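Local coordinates for hemoglobin subunit beta (Mustelus griseus, PDB 1GCV), which carries oxygen from the gills to the peripheral tissues, binding it at a heme iron within a tetramer of two alpha and two beta chains, at residues T73-L78 with I128-K133; K80-A83 with H87-P90. All blocks are in the same frame, centred on the assembly; numbering follows the deposited sequence.

Interaction 1: residues T73-L78 with I128-K133. With HEM (protoporphyrin IX containing Fe), chain F.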
ATOM      1  N   THR B  73     -19.426  15.687   1.025  1.00 30.84           N
ATOM      2  CA  THR B  73     -19.904  16.987   1.517  1.00 30.90           C
ATOM      3  C   THR B  73     -20.314  16.905   2.987  1.00 28.56           C
ATOM      4  O   THR B  73     -20.095  17.835   3.762  1.00 30.36           O
ATOM      5  CB  THR B  73     -21.128  17.523   0.702  1.00 31.21           C
ATOM      6  OG1 THR B  73     -21.378  16.682  -0.430  1.00 36.80           O
ATOM      7  CG2 THR B  73     -20.864  18.934   0.215  1.00 34.62           C
ATOM      8  N   LEU B  74     -20.906  15.778   3.358  1.00 28.09           N
ATOM      9  CA  LEU B  74     -21.360  15.541   4.721  1.00 26.57           C
ATOM     10  C   LEU B  74     -20.208  15.432   5.726  1.00 25.88           C
ATOM     11  O   LEU B  74     -20.336  15.876   6.864  1.00 27.84           O
ATOM     12  CB  LEU B  74     -22.201  14.260   4.751  1.00 25.82           C
ATOM     13  CG  LEU B  74     -22.693  13.724   6.096  1.00 32.90           C
ATOM     14  CD1 LEU B  74     -24.047  14.343   6.436  1.00 33.16           C
ATOM     15  CD2 LEU B  74     -22.790  12.206   6.033  1.00 29.77           C
ATOM     16  N   PHE B  75     -19.086  14.849   5.302  1.00 26.92           N
ATOM     17  CA  PHE B  75     -17.923  14.660   6.173  1.00 24.98           C
ATOM     18  C   PHE B  75     -16.850  15.746   6.030  1.00 26.63           C
ATOM     19  O   PHE B  75     -15.755  15.611   6.576  1.00 27.95           O
ATOM     20  CB  PHE B  75     -17.271  13.290   5.898  1.00 23.25           C
ATOM     21  CG  PHE B  75     -17.917  12.131   6.626  1.00 23.46           C
ATOM     22  CD1 PHE B  75     -17.373  10.855   6.528  1.00 26.41           C
ATOM     23  CD2 PHE B  75     -19.062  12.306   7.395  1.00 26.13           C
ATOM     24  CE1 PHE B  75     -17.957   9.771   7.182  1.00 24.16           C
ATOM     25  CE2 PHE B  75     -19.654  11.227   8.054  1.00 25.34           C
ATOM     26  CZ  PHE B  75     -19.098   9.957   7.944  1.00 24.17           C
ATOM     27  N   LYS B  76     -17.153  16.820   5.310  1.00 26.00           N
ATOM     28  CA  LYS B  76     -16.167  17.880   5.119  1.00 28.85           C
ATOM     29  C   LYS B  76     -15.592  18.423   6.425  1.00 28.80           C
ATOM     30  O   LYS B  76     -14.377  18.561   6.562  1.00 28.27           O
ATOM     31  CB  LYS B  76     -16.765  19.033   4.307  1.00 32.27           C
ATOM     32  CG  LYS B  76     -15.787  19.641   3.316  1.00 39.30           C
ATOM     33  CD  LYS B  76     -15.940  21.150   3.236  1.00 48.03           C
ATOM     34  CE  LYS B  76     -17.042  21.540   2.255  1.00 55.77           C
ATOM     35  NZ  LYS B  76     -17.042  20.691   1.023  1.00 59.72           N
ATOM     36  N   ASP B  77     -16.462  18.727   7.383  1.00 28.21           N
ATOM     37  CA  ASP B  77     -16.022  19.255   8.668  1.00 28.78           C
ATOM     38  C   ASP B  77     -15.360  18.194   9.529  1.00 26.86           C
ATOM     39  O   ASP B  77     -14.371  18.470  10.205  1.00 27.88           O
ATOM     40  CB  ASP B  77     -17.204  19.858   9.422  1.00 36.43           C
ATOM     41  CG  ASP B  77     -17.500  21.274   8.988  1.00 45.14           C
ATOM     42  OD1 ASP B  77     -16.569  21.963   8.510  1.00 49.53           O
ATOM     43  OD2 ASP B  77     -18.666  21.697   9.125  1.00 49.97           O
ATOM     44  N   LEU B  78     -15.916  16.987   9.519  1.00 24.24           N
ATOM     45  CA  LEU B  78     -15.363  15.875  10.288  1.00 22.19           C
ATOM     46  C   LEU B  78     -13.942  15.618   9.796  1.00 20.58           C
ATOM     47  O   LEU B  78     -13.038  15.317  10.576  1.00 21.31           O
ATOM     48  CB  LEU B  78     -16.216  14.619  10.086  1.00 19.36           C
ATOM     49  CG  LEU B  78     -15.837  13.377  10.887  1.00 20.31           C
ATOM     50  CD1 LEU B  78     -15.769  13.734  12.347  1.00 21.64           C
ATOM     51  CD2 LEU B  78     -16.861  12.280  10.659  1.00 20.28           C
ATOM     52  N   ILE B 128     -13.606   6.329   3.810  1.00 23.24           N
ATOM     53  CA  ILE B 128     -12.193   6.670   4.037  1.00 23.27           C
ATOM     54  C   ILE B 128     -11.813   7.866   3.160  1.00 21.27           C
ATOM     55  O   ILE B 128     -11.117   8.779   3.592  1.00 22.67           O
ATOM     56  CB  ILE B 128     -11.246   5.494   3.658  1.00 23.21           C
ATOM     57  CG1 ILE B 128     -11.530   4.264   4.524  1.00 27.09           C
ATOM     58  CG2 ILE B 128      -9.801   5.930   3.801  1.00 22.11           C
ATOM     59  CD1 ILE B 128     -11.294   4.463   5.995  1.00 33.40           C
ATOM     60  N   ASP B 129     -12.276   7.837   1.915  1.00 23.80           N
ATOM     61  CA  ASP B 129     -12.010   8.893   0.946  1.00 23.23           C
ATOM     62  C   ASP B 129     -12.637  10.218   1.377  1.00 19.17           C
ATOM     63  O   ASP B 129     -12.007  11.263   1.289  1.00 19.26           O
ATOM     64  CB  ASP B 129     -12.542   8.461  -0.428  1.00 32.29           C
ATOM     65  CG  ASP B 129     -12.688   9.621  -1.398  1.00 42.79           C
ATOM     66  OD1 ASP B 129     -13.840  10.009  -1.701  1.00 48.93           O
ATOM     67  OD2 ASP B 129     -11.650  10.138  -1.863  1.00 45.96           O
ATOM     68  N   ALA B 130     -13.875  10.171   1.855  1.00 20.09           N
ATOM     69  CA  ALA B 130     -14.568  11.376   2.294  1.00 18.69           C
ATOM     70  C   ALA B 130     -13.887  11.997   3.511  1.00 18.92           C
ATOM     71  O   ALA B 130     -13.706  13.207   3.578  1.00 17.41           O
ATOM     72  CB  ALA B 130     -16.027  11.051   2.620  1.00 17.26           C
ATOM     73  N   ILE B 131     -13.494  11.162   4.467  1.00 21.12           N
ATOM     74  CA  ILE B 131     -12.859  11.653   5.686  1.00 22.23           C
ATOM     75  C   ILE B 131     -11.370  12.005   5.531  1.00 21.51           C
ATOM     76  O   ILE B 131     -10.791  12.639   6.411  1.00 21.98           O
ATOM     77  CB  ILE B 131     -13.057  10.635   6.849  1.00 22.92           C
ATOM     78  CG1 ILE B 131     -13.017  11.363   8.197  1.00 24.80           C
ATOM     79  CG2 ILE B 131     -12.006   9.535   6.780  1.00 23.78           C
ATOM     80  CD1 ILE B 131     -13.486  10.515   9.359  1.00 20.53           C
ATOM     81  N   SER B 132     -10.771  11.612   4.407  1.00 19.88           N
ATOM     82  CA  SER B 132      -9.359  11.889   4.119  1.00 20.86           C
ATOM     83  C   SER B 132      -9.217  13.087   3.182  1.00 20.46           C
ATOM     84  O   SER B 132      -8.123  13.597   2.976  1.00 23.14           O
ATOM     85  CB  SER B 132      -8.694  10.676   3.453  1.00 18.87           C
ATOM     86  OG  SER B 132      -8.497   9.617   4.372  1.00 27.31           O
ATOM     87  N   LYS B 133     -10.335  13.523   2.618  1.00 22.83           N
ATOM     88  CA  LYS B 133     -10.376  14.641   1.676  1.00 27.13           C
ATOM     89  C   LYS B 133      -9.748  15.967   2.126  1.00 28.69           C
ATOM     90  O   LYS B 133      -8.936  16.547   1.407  1.00 29.73           O
ATOM     91  CB  LYS B 133     -11.832  14.901   1.261  1.00 27.20           C
ATOM     92  CG  LYS B 133     -11.987  15.602  -0.071  1.00 31.37           C
ATOM     93  CD  LYS B 133     -11.584  14.684  -1.206  1.00 40.59           C
ATOM     94  CE  LYS B 133     -12.801  14.128  -1.921  1.00 47.49           C
ATOM     95  NZ  LYS B 133     -13.644  15.217  -2.500  1.00 54.60           N
TER
HETATM   96  CHA HEM F 137     -13.305  11.927  16.995  1.00 27.52           C
HETATM   97  CHB HEM F 137     -15.680   9.777  13.339  1.00 19.79           C
HETATM   98  CHC HEM F 137     -11.787   6.968  12.531  1.00 19.25           C
HETATM   99  CHD HEM F 137      -9.388   9.186  16.122  1.00 22.41           C
HETATM  100  C1A HEM F 137     -14.287  11.546  16.075  1.00 24.81           C
HETATM  101  C2A HEM F 137     -15.636  12.068  16.044  1.00 27.72           C
HETATM  102  C3A HEM F 137     -16.289  11.474  15.023  1.00 26.69           C
HETATM  103  C4A HEM F 137     -15.360  10.554  14.428  1.00 23.53           C
HETATM  104  CMA HEM F 137     -17.703  11.762  14.545  1.00 23.85           C
HETATM  105  CAA HEM F 137     -16.241  13.094  16.964  1.00 27.97           C
HETATM  106  CBA HEM F 137     -15.974  14.455  16.376  1.00 34.85           C
HETATM  107  CGA HEM F 137     -15.965  15.538  17.426  1.00 43.87           C
HETATM  108  O1A HEM F 137     -16.684  16.541  17.245  1.00 45.70           O
HETATM  109  O2A HEM F 137     -15.238  15.385  18.434  1.00 52.01           O
HETATM  110  C1B HEM F 137     -14.806   8.886  12.758  1.00 21.22           C
HETATM  111  C2B HEM F 137     -15.197   8.014  11.674  1.00 23.08           C
HETATM  112  C3B HEM F 137     -14.126   7.159  11.469  1.00 23.10           C
HETATM  113  C4B HEM F 137     -13.053   7.574  12.409  1.00 20.22           C
HETATM  114  CMB HEM F 137     -16.527   8.095  10.901  1.00 19.91           C
HETATM  115  CAB HEM F 137     -14.131   6.061  10.601  1.00 24.87           C
HETATM  116  CBB HEM F 137     -13.147   5.830   9.616  1.00 28.85           C
HETATM  117  C1C HEM F 137     -10.764   7.353  13.425  1.00 23.06           C
HETATM  118  C2C HEM F 137      -9.486   6.644  13.601  1.00 19.36           C
HETATM  119  C3C HEM F 137      -8.793   7.334  14.561  1.00 22.86           C
HETATM  120  C4C HEM F 137      -9.673   8.394  15.028  1.00 21.55           C
HETATM  121  CMC HEM F 137      -9.032   5.342  12.934  1.00 17.20           C
HETATM  122  CAC HEM F 137      -7.462   7.153  14.968  1.00 24.25           C
HETATM  123  CBC HEM F 137      -6.876   5.914  15.269  1.00 24.95           C
HETATM  124  C1D HEM F 137     -10.243  10.137  16.635  1.00 23.89           C
HETATM  125  C2D HEM F 137      -9.931  10.908  17.813  1.00 26.91           C
HETATM  126  C3D HEM F 137     -11.033  11.647  18.087  1.00 30.07           C
HETATM  127  C4D HEM F 137     -12.005  11.386  17.035  1.00 28.36           C
HETATM  128  CMD HEM F 137      -8.603  10.928  18.557  1.00 22.02           C
HETATM  129  CAD HEM F 137     -11.243  12.555  19.295  1.00 34.84           C
HETATM  130  CBD HEM F 137     -11.281  11.757  20.586  1.00 41.58           C
HETATM  131  CGD HEM F 137     -12.241  12.336  21.603  1.00 45.75           C
HETATM  132  O1D HEM F 137     -12.688  11.572  22.489  1.00 50.16           O
HETATM  133  O2D HEM F 137     -12.546  13.548  21.516  1.00 44.06           O
HETATM  134  NA  HEM F 137     -14.102  10.620  15.051  1.00 24.61           N
HETATM  135  NB  HEM F 137     -13.480   8.655  13.182  1.00 21.29           N
HETATM  136  NC  HEM F 137     -10.868   8.440  14.309  1.00 22.71           N
HETATM  137  ND  HEM F 137     -11.504  10.444  16.137  1.00 25.62           N
HETATM  138 FE   HEM F 137     -12.403   9.725  14.499  1.00 21.77          FE

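Interaction 2: residues K80-A83 with H87-P90. With HEM (protoporphyrin IX containing Fe), chain F.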
ATOM      1  N   LYS B  80     -11.915  17.872   8.347  1.00 24.63           N
ATOM      2  CA  LYS B  80     -11.053  18.977   8.760  1.00 26.54           C
ATOM      3  C   LYS B  80     -10.703  18.832  10.231  1.00 24.60           C
ATOM      4  O   LYS B  80      -9.603  19.180  10.648  1.00 25.61           O
ATOM      5  CB  LYS B  80     -11.746  20.324   8.532  1.00 26.40           C
ATOM      6  CG  LYS B  80     -11.963  20.651   7.073  1.00 31.12           C
ATOM      7  CD  LYS B  80     -12.462  22.067   6.891  1.00 35.49           C
ATOM      8  CE  LYS B  80     -11.811  22.701   5.675  1.00 38.55           C
ATOM      9  NZ  LYS B  80     -12.295  24.089   5.452  1.00 41.43           N
ATOM     10  N   LYS B  81     -11.646  18.314  11.012  1.00 24.57           N
ATOM     11  CA  LYS B  81     -11.440  18.106  12.437  1.00 23.18           C
ATOM     12  C   LYS B  81     -10.353  17.054  12.684  1.00 23.78           C
ATOM     13  O   LYS B  81      -9.547  17.194  13.605  1.00 24.37           O
ATOM     14  CB  LYS B  81     -12.751  17.669  13.096  1.00 26.03           C
ATOM     15  CG  LYS B  81     -12.595  17.147  14.517  1.00 34.59           C
ATOM     16  CD  LYS B  81     -13.150  18.136  15.536  1.00 44.57           C
ATOM     17  CE  LYS B  81     -12.317  18.163  16.816  1.00 48.49           C
ATOM     18  NZ  LYS B  81     -12.813  17.197  17.846  1.00 50.08           N
ATOM     19  N   HIS B  82     -10.324  16.004  11.867  1.00 21.64           N
ATOM     20  CA  HIS B  82      -9.314  14.954  12.028  1.00 21.59           C
ATOM     21  C   HIS B  82      -7.936  15.416  11.563  1.00 21.28           C
ATOM     22  O   HIS B  82      -6.918  15.038  12.141  1.00 20.57           O
ATOM     23  CB  HIS B  82      -9.706  13.697  11.245  1.00 17.88           C
ATOM     24  CG  HIS B  82     -10.727  12.838  11.931  1.00 17.98           C
ATOM     25  ND1 HIS B  82     -12.054  13.242  11.946  1.00 19.05           N
ATOM     26  CD2 HIS B  82     -10.502  11.659  12.642  1.00 17.03           C
ATOM     27  CE1 HIS B  82     -12.619  12.315  12.725  1.00 17.10           C
ATOM     28  NE2 HIS B  82     -11.797  11.397  13.134  1.00 18.35           N
ATOM     29  N   ALA B  83      -7.906  16.236  10.514  1.00 22.48           N
ATOM     30  CA  ALA B  83      -6.648  16.731   9.966  1.00 22.87           C
ATOM     31  C   ALA B  83      -6.011  17.852  10.772  1.00 25.86           C
ATOM     32  O   ALA B  83      -4.845  17.767  11.145  1.00 30.05           O
ATOM     33  CB  ALA B  83      -6.857  17.191   8.531  1.00 22.21           C
ATOM     34  N   HIS B  87      -5.140  15.618  14.342  1.00 22.55           N
ATOM     35  CA  HIS B  87      -3.901  15.186  13.705  1.00 23.86           C
ATOM     36  C   HIS B  87      -3.816  13.664  13.592  1.00 21.78           C
ATOM     37  O   HIS B  87      -2.805  13.058  13.942  1.00 21.05           O
ATOM     38  CB  HIS B  87      -2.704  15.737  14.479  1.00 24.86           C
ATOM     39  CG  HIS B  87      -2.605  17.227  14.420  1.00 28.53           C
ATOM     40  ND1 HIS B  87      -2.822  18.030  15.516  1.00 29.42           N
ATOM     41  CD2 HIS B  87      -2.381  18.062  13.378  1.00 31.25           C
ATOM     42  CE1 HIS B  87      -2.738  19.298  15.153  1.00 32.43           C
ATOM     43  NE2 HIS B  87      -2.472  19.345  13.860  1.00 34.98           N
ATOM     44  N   VAL B  88      -4.894  13.057  13.104  1.00 19.41           N
ATOM     45  CA  VAL B  88      -4.945  11.617  12.924  1.00 19.48           C
ATOM     46  C   VAL B  88      -4.351  11.307  11.555  1.00 19.29           C
ATOM     47  O   VAL B  88      -4.716  11.926  10.556  1.00 17.61           O
ATOM     48  CB  VAL B  88      -6.407  11.085  12.990  1.00 19.54           C
ATOM     49  CG1 VAL B  88      -6.448   9.588  12.684  1.00 15.61           C
ATOM     50  CG2 VAL B  88      -6.989  11.351  14.367  1.00 19.18           C
ATOM     51  N   ASP B  89      -3.414  10.365  11.524  1.00 18.70           N
ATOM     52  CA  ASP B  89      -2.772   9.949  10.280  1.00 17.98           C
ATOM     53  C   ASP B  89      -3.867   9.253   9.467  1.00 16.82           C
ATOM     54  O   ASP B  89      -4.371   8.207   9.871  1.00 19.12           O
ATOM     55  CB  ASP B  89      -1.626   8.985  10.609  1.00 16.49           C
ATOM     56  CG  ASP B  89      -0.861   8.528   9.387  1.00 15.44           C
ATOM     57  OD1 ASP B  89       0.258   8.003   9.558  1.00 18.80           O
ATOM     58  OD2 ASP B  89      -1.367   8.682   8.258  1.00 18.74           O
ATOM     59  N   PRO B  90      -4.244   9.825   8.306  1.00 17.56           N
ATOM     60  CA  PRO B  90      -5.297   9.229   7.473  1.00 20.12           C
ATOM     61  C   PRO B  90      -5.012   7.798   7.040  1.00 21.97           C
ATOM     62  O   PRO B  90      -5.922   7.080   6.622  1.00 24.19           O
ATOM     63  CB  PRO B  90      -5.409  10.183   6.281  1.00 17.00           C
ATOM     64  CG  PRO B  90      -4.121  10.914   6.254  1.00 16.71           C
ATOM     65  CD  PRO B  90      -3.682  11.034   7.685  1.00 17.08           C
TER
HETATM   66  CHA HEM F 137     -13.305  11.927  16.995  1.00 27.52           C
HETATM   67  CHB HEM F 137     -15.680   9.777  13.339  1.00 19.79           C
HETATM   68  CHC HEM F 137     -11.787   6.968  12.531  1.00 19.25           C
HETATM   69  CHD HEM F 137      -9.388   9.186  16.122  1.00 22.41           C
HETATM   70  C1A HEM F 137     -14.287  11.546  16.075  1.00 24.81           C
HETATM   71  C2A HEM F 137     -15.636  12.068  16.044  1.00 27.72           C
HETATM   72  C3A HEM F 137     -16.289  11.474  15.023  1.00 26.69           C
HETATM   73  C4A HEM F 137     -15.360  10.554  14.428  1.00 23.53           C
HETATM   74  CMA HEM F 137     -17.703  11.762  14.545  1.00 23.85           C
HETATM   75  CAA HEM F 137     -16.241  13.094  16.964  1.00 27.97           C
HETATM   76  CBA HEM F 137     -15.974  14.455  16.376  1.00 34.85           C
HETATM   77  CGA HEM F 137     -15.965  15.538  17.426  1.00 43.87           C
HETATM   78  O1A HEM F 137     -16.684  16.541  17.245  1.00 45.70           O
HETATM   79  O2A HEM F 137     -15.238  15.385  18.434  1.00 52.01           O
HETATM   80  C1B HEM F 137     -14.806   8.886  12.758  1.00 21.22           C
HETATM   81  C2B HEM F 137     -15.197   8.014  11.674  1.00 23.08           C
HETATM   82  C3B HEM F 137     -14.126   7.159  11.469  1.00 23.10           C
HETATM   83  C4B HEM F 137     -13.053   7.574  12.409  1.00 20.22           C
HETATM   84  CMB HEM F 137     -16.527   8.095  10.901  1.00 19.91           C
HETATM   85  CAB HEM F 137     -14.131   6.061  10.601  1.00 24.87           C
HETATM   86  CBB HEM F 137     -13.147   5.830   9.616  1.00 28.85           C
HETATM   87  C1C HEM F 137     -10.764   7.353  13.425  1.00 23.06           C
HETATM   88  C2C HEM F 137      -9.486   6.644  13.601  1.00 19.36           C
HETATM   89  C3C HEM F 137      -8.793   7.334  14.561  1.00 22.86           C
HETATM   90  C4C HEM F 137      -9.673   8.394  15.028  1.00 21.55           C
HETATM   91  CMC HEM F 137      -9.032   5.342  12.934  1.00 17.20           C
HETATM   92  CAC HEM F 137      -7.462   7.153  14.968  1.00 24.25           C
HETATM   93  CBC HEM F 137      -6.876   5.914  15.269  1.00 24.95           C
HETATM   94  C1D HEM F 137     -10.243  10.137  16.635  1.00 23.89           C
HETATM   95  C2D HEM F 137      -9.931  10.908  17.813  1.00 26.91           C
HETATM   96  C3D HEM F 137     -11.033  11.647  18.087  1.00 30.07           C
HETATM   97  C4D HEM F 137     -12.005  11.386  17.035  1.00 28.36           C
HETATM   98  CMD HEM F 137      -8.603  10.928  18.557  1.00 22.02           C
HETATM   99  CAD HEM F 137     -11.243  12.555  19.295  1.00 34.84           C
HETATM  100  CBD HEM F 137     -11.281  11.757  20.586  1.00 41.58           C
HETATM  101  CGD HEM F 137     -12.241  12.336  21.603  1.00 45.75           C
HETATM  102  O1D HEM F 137     -12.688  11.572  22.489  1.00 50.16           O
HETATM  103  O2D HEM F 137     -12.546  13.548  21.516  1.00 44.06           O
HETATM  104  NA  HEM F 137     -14.102  10.620  15.051  1.00 24.61           N
HETATM  105  NB  HEM F 137     -13.480   8.655  13.182  1.00 21.29           N
HETATM  106  NC  HEM F 137     -10.868   8.440  14.309  1.00 22.71           N
HETATM  107  ND  HEM F 137     -11.504  10.444  16.137  1.00 25.62           N
HETATM  108 FE   HEM F 137     -12.403   9.725  14.499  1.00 21.77          FE

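Interaction 1: residues T73-L78 with I128-K133
Phe-75 and Ile-131 bring the two backbones nearest to each other, with Phe-75 CA 5.9 Å from Ile-131 CA. In the globin fold this is the corner leading into the proximal helix (F), laid against the C-terminal part of the last helix (H). Residues 73-78 bend here: Phe-75 is the first residue after helix 71-74 to leave helical angles and also takes the N-cap position of helix 76-86, whereas 128-133 runs along the end of helix 114-132. No hydrogen bond crosses, and the contact is made by apolar side chains. The bond from CA to CB of Phe-75 points toward helix 114-132, and ring atom CD1 lies 4.1 Å from Ala-130 CB. The single methyl of an alanine suits this place because it lets the corner come close to the helix and still touch the aromatic ring. On the next residue, Ile-131 CB lies 4.3 Å from Phe-75 CD1, so the ring rests against two consecutive residues of the helix, both meeting it obliquely. Leu-78, one turn further on, lays its CD2 over the centre of one ring face, 3.9 Å above the plane of Phe-75. Ala-60 and Ala-64 of helix 50-66 also pack on this ring, small residues matched to a bulky one. Ile-131 extends CG1 anti to the backbone N (chi1 -153°) and continues nearly straight through chi2, which carries CD1 to the porphyrin, 3.8 Å from HEM C2B. The same Ile-131 CD1 meets Leu-78 CG at 4.0 Å, the two branched chains crossing at a slant. Together they give the heme an apolar wall of aliphatic carbon, and Leu-78 CD1 reaches to 3.5 Å from HEM CMA, the methyl carbon of a pyrrole ring.

Interaction 2: residues K80-A83 with H87-P90
The carbonyl O of His-82 receives Val-88 N at 3.0 Å, with an N-H...O angle of 165°, where the proximal helix of the globin fold (F) gives way to the FG corner. This hydrogen bond folds the departing chain back onto the helix at its wider pi-type turn (81-83). His-87 makes this reversal with a positive phi, and its CD2 lies 3.3 Å from Ala-83 O. His-82 is also the proximal ligand: its NE2 binds the heme iron at 2.2 Å, and its ring edge points at the porphyrin. An imidazole suits the place because one nitrogen can hold the metal while the other, ND1, is hydrogen-bonded to the carbonyl O of Leu-78, which fixes the turn of the ring. Val-88 sets its two methyls beside the imidazole and against the porphyrin. CG1, anti to the backbone N (chi1 175°), approaches the vinyl carbon HEM CAC at 3.5 Å, while CG2 lies 3.7 Å from HEM CHD and 3.9 Å from His-82 CD2. Trimming Val-88 to an alanine would remove both methyls and would probably leave that vinyl group and the CD2 side of the imidazole less firmly packed. Lys-81 reaches the heme differently, NZ donating to propionate HEM O2A at 3.1 Å. Beyond Val-88, Asp-89 hydrogen-bonds Tyr-42 and Asn-97 of a neighbouring subunit. With NE2 on iron and ND1 on a carbonyl, the imidazole has little freedom to rotate, and movement of the iron is likely to be passed to the helix and the corner.

In the fold
Following the chain from the N terminus, 73-78 spans the end of helix 71-74 and the first turn of helix 76-86, whose middle carries 80-83; 87-90 follows just after its end. Interaction 2 closes a short turn over the three helical residues 84-86. The chain then runs through helix 93-108 and helix 114-132, and 128-133 returns to 73-78 in interaction 1. Interaction 2 is thus nested inside the larger loop. Both use helix 76-86 and both touch the heme: interaction 1 ties its beginning to the last helix, and interaction 2 joins its middle to the corner that follows it. They also meet directly, Ile-131 packing on His-82 and Ser-132 on Pro-90.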